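Local coordinates for peptidoglycan glycosyltransferase (PDB 4MNR), which belongs to the penicillin-binding proteins and carries a transpeptidase domain of the beta-lactamase-like fold together with a domain of the penicillin-binding protein dimerisation family, at residues 256-259 / 260-264. Sequence-based numbering, arbitrary orientation.
Sequences KLVA and GAESF
S263 bonds twice, in the conformer described, to the carbonyl of A259 in the last turn of the alpha-helix 242-263 of the penicillin-binding transpeptidase domain. S263 N and, in this one of two modelled conformers, S263 OG each lie 3.0 Å from A259 O, and they approach from opposite faces of the carbonyl plane. The side chain donates back to the i-4 carbonyl because its first torsion of -62° sets OG beside its own backbone N.

One residue earlier, E262 N donates to V258 O over 2.9 Å, and the aliphatic part of the glutamate folds over the same oxygen, with E262 CG 3.3 Å from V258 O. G260 N to K256 O at 2.9 Å and A261 N to L257 O at 3.0 Å set the regular alpha-helical pattern that E262 N and S263 N continue. V258 and E262 run side by side, and CG1 of V258 reaches OE2 of E262 at 3.8 Å, a van der Waals contact. Beyond CG the glutamate chain is extended, and OE2 is hydrogen-bonded to ND2 of N267, while E262 O accepts from NZ of K268.

The buried L257 packs on L294, A297 and A298 of helix 291-298 and on T191 of helix 188-197, and A261 touches M281. F264 follows, lying against V190 and A193 of helix 188-197 and V327 and A330 of helix 321-332, and the carbonyl oxygen of G260 sits in plane at the edge of the F264 ring.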
# COMPACT_ATOMS: atom_id res chain seq x y z
N LYS A 256 -5.06 -23.04 4.93
CA LYS A 256 -5.82 -21.90 5.47
C LYS A 256 -5.06 -20.59 5.33
O LYS A 256 -5.66 -19.56 5.05
CB LYS A 256 -6.18 -22.11 6.94
CG LYS A 256 -7.36 -23.03 7.21
CD LYS A 256 -7.74 -22.96 8.69
CE LYS A 256 -8.93 -23.85 9.01
NZ LYS A 256 -8.59 -25.29 8.92
N LEU A 257 -3.75 -20.62 5.55
CA LEU A 257 -3.01 -19.36 5.48
C LEU A 257 -2.99 -18.84 4.04
O LEU A 257 -3.20 -17.65 3.80
CB LEU A 257 -1.59 -19.48 6.05
CG LEU A 257 -0.80 -18.16 5.96
CD1 LEU A 257 -1.44 -17.05 6.80
CD2 LEU A 257 0.66 -18.37 6.36
N VAL A 258 -2.76 -19.74 3.09
CA VAL A 258 -2.72 -19.32 1.69
C VAL A 258 -4.11 -18.85 1.23
O VAL A 258 -4.23 -17.82 0.56
CB VAL A 258 -2.16 -20.41 0.78
CG1 VAL A 258 -2.24 -19.98 -0.67
CG2 VAL A 258 -0.71 -20.70 1.19
N ALA A 259 -5.15 -19.59 1.60
CA ALA A 259 -6.52 -19.19 1.25
C ALA A 259 -6.87 -17.84 1.86
O ALA A 259 -7.54 -17.02 1.23
CB ALA A 259 -7.51 -20.25 1.70
N GLY A 260 -6.42 -17.61 3.08
CA GLY A 260 -6.69 -16.35 3.74
C GLY A 260 -6.03 -15.18 3.04
O GLY A 260 -6.65 -14.11 2.86
N ALA A 261 -4.78 -15.37 2.64
CA ALA A 261 -4.06 -14.32 1.93
C ALA A 261 -4.74 -14.07 0.58
O ALA A 261 -4.86 -12.92 0.14
CB ALA A 261 -2.61 -14.72 1.73
N GLU A 262 -5.16 -15.14 -0.08
CA GLU A 262 -5.80 -14.98 -1.38
C GLU A 262 -7.12 -14.21 -1.26
O GLU A 262 -7.51 -13.48 -2.18
CB GLU A 262 -5.94 -16.33 -2.09
CG GLU A 262 -4.58 -16.83 -2.60
CD GLU A 262 -4.63 -18.18 -3.28
OE1 GLU A 262 -5.68 -18.86 -3.19
OE2 GLU A 262 -3.60 -18.56 -3.90
N SER A 263 -7.80 -14.37 -0.13
CA SER A 263 -9.05 -13.63 0.10
C SER A 263 -8.83 -12.12 0.15
O SER A 263 -9.77 -11.35 -0.09
CB SER A 263 -9.74 -14.12 1.38
OG SER A 263 -10.09 -15.49 1.29
N PHE A 264 -7.61 -11.70 0.48
CA PHE A 264 -7.26 -10.29 0.56
C PHE A 264 -6.60 -9.82 -0.72
O PHE A 264 -6.19 -8.66 -0.82
CB PHE A 264 -6.30 -10.02 1.72
CG PHE A 264 -6.97 -9.90 3.06
CD1 PHE A 264 -7.28 -8.65 3.57
CD2 PHE A 264 -7.23 -11.02 3.82
CE1 PHE A 264 -7.87 -8.52 4.82
CE2 PHE A 264 -7.82 -10.91 5.07
CZ PHE A 264 -8.15 -9.66 5.57